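Local coordinates for outer membrane protein TP0453 (Treponema pallidum, PDB 3K8G) that alters membrane permeability at acidic pH and might take part in ligand transport at the treponemal outer membrane, at residues 230-234 with 235-239; 206-210 with 211-215; 31-34 with 35-39. All blocks are in the same frame, centred on the assembly; numbering follows the deposited sequence.

In the fold
Contacts 1 and 2 are neighbours at one end of the half-barrel, their centres 8 Å apart, and contact 3 lies by itself on a helix. Strand 235-244 of contact 1 pairs with strand 199-207, which runs into contact 2. The chain leaves contact 2 through helix 215-225 and returns in the hairpin of contact 1. Between the two, Asp234 O probably accepts a hydrogen bond from Leu208 N at 2.7 Å. Contact 3 is about 17 Å from contact 1 and about 19 Å from contact 2, nearest atoms in both cases. It probably belongs to one of the amphipathic helices that move when the large hydrophobic cavity opens.

Contact 1: residues 230-234 with 235-239; sequences HVEGD and RLIIE
The beta hairpin of strands 228-232 and 235-244 closes here through a type II' turn from Glu232 to Arg235, with a two-residue loop, Gly233 at positive phi. Glu232 and Arg235 form the last hydrogen-bonded pair: Glu232 N gives a nearly straight bond to Arg235 O (2.8 Å), while Arg235 N reaches Glu232 O from above the carbonyl plane. Val231 and Leu236 follow as a non-hydrogen-bonded pair, CG2 of Val231 against CD1 of Leu236 on the face that also receives Ile213 and Leu208. His230 and Ile237 are hydrogen-bonded again, Ile237 N to His230 O at 2.8 Å.

The other face carries His230, Glu232, Arg235 and Ile237. With CG of His230 held between its backbone N and carbonyl carbon (chi1 54°), the imidazole leans across the strand pair and lays one face over Ile237, whose CB sits 3.9 Å from the ring centroid in a CH-pi contact; CG2 of Ile237 lies near NE2. CG of Glu232 touches CG1 of Ile237 in turn. The guanidinium of Arg235 has CD1 of Ile237 over one face and a long salt bridge, NH2 to Glu232 OE2, with the two planes 79° apart; its NH1 is hydrogen-bonded to Ser205 on the next strand. Packing on Ile237 and a bond at its edge together fix the His230 ring: NE2 donates in the ring plane to Glu239 OE2, 2.6 Å away, with an N-H...O angle of 140°.

Contact 2: residues 206-210 with 211-215; sequences LQLGN and AKINF
This is a local surface contact round a tight turn, where strand 199-207 ends and the chain sets off toward helix 215-225. Leu208, Gly209, Asn210 and Ala211 make a type II' beta turn, Gly209 taking positive phi (73°) at its second position. CB of Ala211 lies 3.4 Å from Leu208 O, and CB of Leu208 lies 3.9 Å from Ala211 O, and the two ends of the turn thus touch through a CB and a carbonyl oxygen in both directions.

Beyond the turn the chain is extended, and Ile213 meets Leu208. The two side chains cross at about a right angle and touch through one methyl each, CD1 of Leu208 and CG2 of Ile213, 3.9 Å apart. In Leu208 chi1 (-63°) sets the direction of CG, beside the backbone N and opposite the carbonyl carbon, and CD1, the branch beyond it, makes the touch. In Ile213 it is CG1 that lies opposite the backbone N (chi1 -178°), leaving CG2 between N and the carbonyl carbon and turned to Leu208. The buried leucine also packs on Leu186 and Leu236, and Ile213 meets Val231 of the neighbouring hairpin, giving the exposed turn a small apolar underside. CD of Lys212 lies 3.9 Å from Asn210 O.

Asn214 ends the loop as the N-cap of helix 215-225, its OD1 accepting from Ile217 N. The strand-to-helix connection is thus built from a type II' turn with glycine in second place, an extended link and an Asn N-cap, and it leads into a predicted amphipathic helix.

Contact 3: residues 31-34 with 35-39; sequences ENLI and SRIIE
Arg36 reaches back one helical turn to Asn32 on helix 31-41. Its CB lies 3.6 Å from Leu33 O, and CG comes closer to the backbone, 3.4 Å from Asn32 O. The chain then runs extended, CD passing Asn32 OD1, until NE donates to that same OD1 at 3.3 Å. The oxygen sits at the guanidinium edge, in its plane, but NE meets the C=O from the side, at 106°, and the amide and guanidinium planes are 83° apart. With CG of Asn32 opposite its backbone N (chi1 174°), the amide stands beside the arginine. A water bridges OD1 of Asn32 and NH2 of Arg36, donating to OD1 at 2.5 Å and accepting a weak bond from NH2. The arginine also packs on Glu246 and Ala249 of helix 245-253.

Ser35 turns its hydroxyl back on the helix: OG and the backbone N both donate to Glu31 O, from opposite faces of the carbonyl plane, OG at 3.1 Å. The i to i+4 ladder continues with Arg36 N, Ile37 N and Ile38 N on the carbonyls of Asn32, Leu33 and Ile34.

Along the apolar flank, CG of Leu33 meets CD1 of Ile37, and CG2 of Ile34 meets CD1 of Ile38 at 3.9 Å. Leu33, Ile34 and Ile37 rest on Phe25 of strand 21-26, and Ile38 on Ile47 and Val51 of helix 45-52. A bound methylpentanediol, probably from the crystallisation liquor, lies about 4 Å from the side chain of Ile37. Polar Asn32, Ser35 and Arg36 along one flank and aliphatic residues along the other mark an amphipathic helix, probably one of the three that move aside to open the hydrophobic cavity.

Contact 1: residues 230-234 with 235-239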
loop_
_atom_site.group_PDB
_atom_site.type_symbol
_atom_site.label_atom_id
_atom_site.label_comp_id
_atom_site.label_asym_id
_atom_site.label_seq_id
_atom_site.Cartn_x
_atom_site.Cartn_y
_atom_site.Cartn_z
ATOM N N HIS A 230 -21.847 -8.355 10.063
ATOM C CA HIS A 230 -22.957 -9.038 9.382
ATOM C C HIS A 230 -22.515 -9.687 8.080
ATOM O O HIS A 230 -21.459 -9.338 7.525
ATOM C CB HIS A 230 -24.113 -8.073 9.114
ATOM C CG HIS A 230 -23.718 -6.835 8.373
ATOM N ND1 HIS A 230 -24.023 -6.638 7.044
ATOM C CD2 HIS A 230 -23.072 -5.719 8.779
ATOM C CE1 HIS A 230 -23.572 -5.458 6.658
ATOM N NE2 HIS A 230 -23.000 -4.875 7.696
ATOM N N VAL A 231 -23.331 -10.617 7.590
ATOM C CA VAL A 231 -23.088 -11.270 6.309
ATOM C C VAL A 231 -24.026 -10.651 5.277
ATOM O O VAL A 231 -25.186 -10.350 5.589
ATOM C CB VAL A 231 -23.270 -12.809 6.413
ATOM C CG1 VAL A 231 -23.114 -13.497 5.044
ATOM C CG2 VAL A 231 -22.255 -13.377 7.386
ATOM N N GLU A 232 -23.502 -10.413 4.078
ATOM C CA GLU A 232 -24.277 -9.911 2.949
ATOM C C GLU A 232 -23.923 -10.772 1.743
ATOM O O GLU A 232 -22.788 -10.731 1.263
ATOM C CB GLU A 232 -23.917 -8.454 2.627
ATOM C CG GLU A 232 -24.277 -7.403 3.699
ATOM C CD GLU A 232 -24.194 -5.973 3.150
ATOM O OE1 GLU A 232 -23.916 -5.034 3.925
ATOM O OE2 GLU A 232 -24.402 -5.783 1.934
ATOM N N GLY A 233 -24.882 -11.551 1.249
ATOM C CA GLY A 233 -24.594 -12.505 0.176
ATOM C C GLY A 233 -23.447 -13.400 0.603
ATOM O O GLY A 233 -23.508 -14.041 1.650
ATOM N N ASP A 234 -22.370 -13.396 -0.180
ATOM C CA ASP A 234 -21.199 -14.220 0.118
ATOM C C ASP A 234 -20.041 -13.427 0.768
ATOM O O ASP A 234 -18.877 -13.843 0.709
ATOM C CB ASP A 234 -20.738 -14.938 -1.166
ATOM C CG ASP A 234 -21.638 -16.133 -1.534
ATOM O OD1 ASP A 234 -22.564 -16.478 -0.756
ATOM O OD2 ASP A 234 -21.409 -16.734 -2.605
ATOM N N ARG A 235 -20.373 -12.311 1.423
ATOM C CA ARG A 235 -19.359 -11.446 2.021
ATOM C C ARG A 235 -19.595 -11.170 3.501
ATOM O O ARG A 235 -20.702 -10.763 3.903
ATOM C CB ARG A 235 -19.303 -10.104 1.296
ATOM C CG ARG A 235 -18.784 -10.162 -0.133
ATOM C CD ARG A 235 -18.741 -8.752 -0.707
ATOM N NE ARG A 235 -20.025 -8.059 -0.560
ATOM C CZ ARG A 235 -20.183 -6.776 -0.210
ATOM N NH1 ARG A 235 -19.132 -5.999 0.072
ATOM N NH2 ARG A 235 -21.414 -6.278 -0.112
ATOM N N LEU A 236 -18.548 -11.383 4.295
ATOM C CA LEU A 236 -18.535 -11.010 5.696
ATOM C C LEU A 236 -18.131 -9.551 5.810
ATOM O O LEU A 236 -17.063 -9.164 5.333
ATOM C CB LEU A 236 -17.538 -11.884 6.447
ATOM C CG LEU A 236 -17.524 -11.667 7.971
ATOM C CD1 LEU A 236 -18.817 -12.226 8.582
ATOM C CD2 LEU A 236 -16.284 -12.304 8.596
ATOM N N ILE A 237 -18.974 -8.751 6.461
ATOM C CA ILE A 237 -18.716 -7.327 6.657
ATOM C C ILE A 237 -18.457 -7.057 8.123
ATOM O O ILE A 237 -19.258 -7.431 8.982
ATOM C CB ILE A 237 -19.910 -6.472 6.201
ATOM C CG1 ILE A 237 -20.426 -6.939 4.829
ATOM C CG2 ILE A 237 -19.583 -4.950 6.283
ATOM C CD1 ILE A 237 -19.555 -6.543 3.664
ATOM N N ILE A 238 -17.323 -6.431 8.399
ATOM C CA ILE A 238 -16.953 -6.007 9.728
ATOM C C ILE A 238 -16.869 -4.502 9.683
ATOM O O ILE A 238 -16.133 -3.934 8.864
ATOM C CB ILE A 238 -15.612 -6.616 10.168
ATOM C CG1 ILE A 238 -15.698 -8.157 10.088
ATOM C CG2 ILE A 238 -15.245 -6.124 11.588
ATOM C CD1 ILE A 238 -14.435 -8.893 10.466
ATOM N N GLU A 239 -17.648 -3.827 10.526
ATOM C CA GLU A 239 -17.484 -2.381 10.620
ATOM C C GLU A 239 -17.207 -1.889 12.029
ATOM O O GLU A 239 -17.684 -2.455 13.021
ATOM C CB GLU A 239 -18.663 -1.652 9.970
ATOM C CG GLU A 239 -19.995 -2.377 10.111
ATOM C CD GLU A 239 -20.995 -2.025 9.013
ATOM O OE1 GLU A 239 -20.833 -0.976 8.344
ATOM O OE2 GLU A 239 -21.942 -2.813 8.803
#

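Contact 2: residues 206-210 with 211-215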
loop_
_atom_site.group_PDB
_atom_site.type_symbol
_atom_site.label_atom_id
_atom_site.label_comp_id
_atom_site.label_asym_id
_atom_site.label_seq_id
_atom_site.Cartn_x
_atom_site.Cartn_y
_atom_site.Cartn_z
ATOM N N LEU A 206 -14.980 -9.393 3.387
ATOM C CA LEU A 206 -14.180 -10.576 3.140
ATOM C C LEU A 206 -15.044 -11.573 2.370
ATOM O O LEU A 206 -16.170 -11.896 2.793
ATOM C CB LEU A 206 -13.681 -11.172 4.472
ATOM C CG LEU A 206 -12.984 -12.537 4.497
ATOM C CD1 LEU A 206 -11.616 -12.471 3.795
ATOM C CD2 LEU A 206 -12.804 -12.939 5.978
ATOM N N GLN A 207 -14.513 -12.054 1.249
ATOM C CA GLN A 207 -15.228 -12.978 0.398
ATOM C C GLN A 207 -15.229 -14.345 1.091
ATOM O O GLN A 207 -14.173 -14.860 1.498
ATOM C CB GLN A 207 -14.553 -13.010 -1.007
ATOM C CG GLN A 207 -15.457 -13.538 -2.128
ATOM C CD GLN A 207 -16.543 -12.534 -2.576
ATOM O OE1 GLN A 207 -16.259 -11.378 -2.918
ATOM N NE2 GLN A 207 -17.779 -12.986 -2.583
ATOM N N LEU A 208 -16.421 -14.896 1.301
ATOM C CA LEU A 208 -16.568 -16.160 2.024
ATOM C C LEU A 208 -16.692 -17.382 1.095
ATOM O O LEU A 208 -16.497 -18.517 1.535
ATOM C CB LEU A 208 -17.799 -16.121 2.938
ATOM C CG LEU A 208 -17.840 -15.099 4.091
ATOM C CD1 LEU A 208 -19.230 -15.060 4.735
ATOM C CD2 LEU A 208 -16.772 -15.381 5.155
ATOM N N GLY A 209 -17.027 -17.146 -0.169
ATOM C CA GLY A 209 -17.327 -18.247 -1.099
ATOM C C GLY A 209 -18.671 -18.905 -0.822
ATOM O O GLY A 209 -19.671 -18.216 -0.633
ATOM N N ASN A 210 -18.706 -20.241 -0.818
ATOM C CA ASN A 210 -19.933 -20.981 -0.485
ATOM C C ASN A 210 -19.981 -21.385 0.991
ATOM O O ASN A 210 -21.001 -21.870 1.494
ATOM C CB ASN A 210 -20.128 -22.197 -1.419
ATOM C CG ASN A 210 -20.463 -21.786 -2.848
ATOM O OD1 ASN A 210 -19.857 -22.280 -3.811
ATOM N ND2 ASN A 210 -21.427 -20.876 -2.996
ATOM N N ALA A 211 -18.866 -21.163 1.679
ATOM C CA ALA A 211 -18.755 -21.418 3.123
ATOM C C ALA A 211 -19.750 -20.581 3.925
ATOM O O ALA A 211 -19.844 -19.375 3.725
ATOM C CB ALA A 211 -17.315 -21.119 3.598
ATOM N N LYS A 212 -20.496 -21.228 4.818
ATOM C CA LYS A 212 -21.343 -20.502 5.768
ATOM C C LYS A 212 -20.599 -20.156 7.051
ATOM O O LYS A 212 -19.732 -20.901 7.512
ATOM C CB LYS A 212 -22.626 -21.279 6.081
ATOM C CG LYS A 212 -23.890 -20.666 5.470
ATOM C CD LYS A 212 -23.810 -20.588 3.949
ATOM C CE LYS A 212 -24.835 -19.622 3.384
ATOM N NZ LYS A 212 -24.548 -19.324 1.948
ATOM N N ILE A 213 -20.923 -18.997 7.606
ATOM C CA ILE A 213 -20.480 -18.664 8.949
ATOM C C ILE A 213 -21.724 -18.545 9.841
ATOM O O ILE A 213 -22.614 -17.722 9.591
ATOM C CB ILE A 213 -19.515 -17.429 8.972
ATOM C CG1 ILE A 213 -19.016 -17.138 10.394
ATOM C CG2 ILE A 213 -20.149 -16.195 8.312
ATOM C CD1 ILE A 213 -17.747 -16.318 10.444
ATOM N N ASN A 214 -21.806 -19.429 10.833
ATOM C CA ASN A 214 -22.926 -19.459 11.779
ATOM C C ASN A 214 -22.876 -18.286 12.769
ATOM O O ASN A 214 -21.877 -17.571 12.828
ATOM C CB ASN A 214 -22.959 -20.805 12.523
ATOM C CG ASN A 214 -21.587 -21.221 13.072
ATOM O OD1 ASN A 214 -20.739 -20.380 13.390
ATOM N ND2 ASN A 214 -21.375 -22.527 13.192
ATOM N N PHE A 215 -23.948 -18.093 13.535
ATOM C CA PHE A 215 -24.013 -16.996 14.515
ATOM C C PHE A 215 -22.982 -17.078 15.661
ATOM O O PHE A 215 -22.440 -16.051 16.059
ATOM C CB PHE A 215 -25.439 -16.813 15.054
ATOM C CG PHE A 215 -26.257 -15.812 14.278
ATOM C CD1 PHE A 215 -26.610 -16.053 12.945
ATOM C CD2 PHE A 215 -26.678 -14.625 14.881
ATOM C CE1 PHE A 215 -27.366 -15.124 12.222
ATOM C CE2 PHE A 215 -27.438 -13.688 14.167
ATOM C CZ PHE A 215 -27.780 -13.940 12.833
#

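Contact 3: residues 31-34 with 35-39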
loop_
_atom_site.group_PDB
_atom_site.type_symbol
_atom_site.label_atom_id
_atom_site.label_comp_id
_atom_site.label_asym_id
_atom_site.label_seq_id
_atom_site.Cartn_x
_atom_site.Cartn_y
_atom_site.Cartn_z
ATOM N N GLU A 31 0.335 10.454 8.509
ATOM C CA GLU A 31 1.772 10.675 8.610
ATOM C C GLU A 31 2.501 9.709 9.530
ATOM O O GLU A 31 3.547 9.164 9.156
ATOM C CB GLU A 31 2.060 12.149 9.020
ATOM C CG GLU A 31 1.534 13.181 8.011
ATOM C CD GLU A 31 0.115 13.677 8.298
ATOM O OE1 GLU A 31 -0.624 13.066 9.098
ATOM O OE2 GLU A 31 -0.273 14.708 7.721
ATOM N N ASN A 32 1.956 9.490 10.724
ATOM C CA ASN A 32 2.570 8.590 11.701
ATOM C C ASN A 32 2.606 7.151 11.181
ATOM O O ASN A 32 3.638 6.478 11.236
ATOM C CB ASN A 32 1.822 8.641 13.036
ATOM C CG ASN A 32 2.347 7.609 14.057
ATOM O OD1 ASN A 32 1.621 6.684 14.467
ATOM N ND2 ASN A 32 3.607 7.765 14.470
ATOM N N LEU A 33 1.468 6.676 10.685
ATOM C CA LEU A 33 1.412 5.322 10.130
ATOM C C LEU A 33 2.482 5.094 9.043
ATOM O O LEU A 33 3.210 4.105 9.067
ATOM C CB LEU A 33 0.023 5.037 9.553
ATOM C CG LEU A 33 -0.083 3.697 8.818
ATOM C CD1 LEU A 33 0.017 2.604 9.866
ATOM C CD2 LEU A 33 -1.394 3.604 8.031
ATOM N N ILE A 34 2.562 6.010 8.087
ATOM C CA ILE A 34 3.502 5.852 6.968
ATOM C C ILE A 34 4.942 5.908 7.494
ATOM O O ILE A 34 5.787 5.127 7.074
ATOM C CB ILE A 34 3.278 6.912 5.874
ATOM C CG1 ILE A 34 1.908 6.721 5.220
ATOM C CG2 ILE A 34 4.383 6.809 4.803
ATOM C CD1 ILE A 34 1.354 7.971 4.541
ATOM N N SER A 35 5.210 6.832 8.422
ATOM C CA SER A 35 6.524 6.904 9.050
ATOM C C SER A 35 6.913 5.579 9.667
ATOM O O SER A 35 8.027 5.122 9.456
ATOM C CB SER A 35 6.583 8.018 10.108
ATOM O OG SER A 35 6.664 9.275 9.458
ATOM N N ARG A 36 6.002 4.967 10.428
ATOM C CA ARG A 36 6.282 3.688 11.090
ATOM C C ARG A 36 6.557 2.562 10.099
ATOM O O ARG A 36 7.456 1.740 10.310
ATOM C CB ARG A 36 5.117 3.263 11.979
ATOM C CG ARG A 36 4.931 4.093 13.214
ATOM C CD ARG A 36 3.721 3.586 14.009
ATOM N NE ARG A 36 3.630 4.261 15.305
ATOM C CZ ARG A 36 4.216 3.835 16.423
ATOM N NH1 ARG A 36 4.932 2.715 16.426
ATOM N NH2 ARG A 36 4.074 4.532 17.546
ATOM N N ILE A 37 5.770 2.497 9.032
ATOM C CA ILE A 37 6.025 1.476 8.014
ATOM C C ILE A 37 7.407 1.660 7.409
ATOM O O ILE A 37 8.174 0.704 7.310
ATOM C CB ILE A 37 4.954 1.483 6.915
ATOM C CG1 ILE A 37 3.603 1.101 7.508
ATOM C CG2 ILE A 37 5.343 0.506 5.762
ATOM C CD1 ILE A 37 2.440 1.445 6.617
ATOM N N ILE A 38 7.739 2.898 7.046
ATOM C CA ILE A 38 9.052 3.175 6.460
ATOM C C ILE A 38 10.180 2.752 7.401
ATOM O O ILE A 38 11.112 2.051 6.983
ATOM C CB ILE A 38 9.188 4.648 6.065
ATOM C CG1 ILE A 38 8.328 4.931 4.831
ATOM C CG2 ILE A 38 10.688 5.059 5.876
ATOM C CD1 ILE A 38 8.250 6.399 4.500
ATOM N N GLU A 39 10.066 3.155 8.673
ATOM C CA GLU A 39 11.013 2.781 9.717
ATOM C C GLU A 39 11.264 1.285 9.821
ATOM O O GLU A 39 12.410 0.872 9.985
ATOM C CB GLU A 39 10.531 3.268 11.088
ATOM C CG GLU A 39 10.612 4.746 11.296
ATOM C CD GLU A 39 10.133 5.126 12.669
ATOM O OE1 GLU A 39 10.770 4.670 13.642
ATOM O OE2 GLU A 39 9.121 5.856 12.772
HETATM O O HOH W 1 1.666 5.714 16.789
#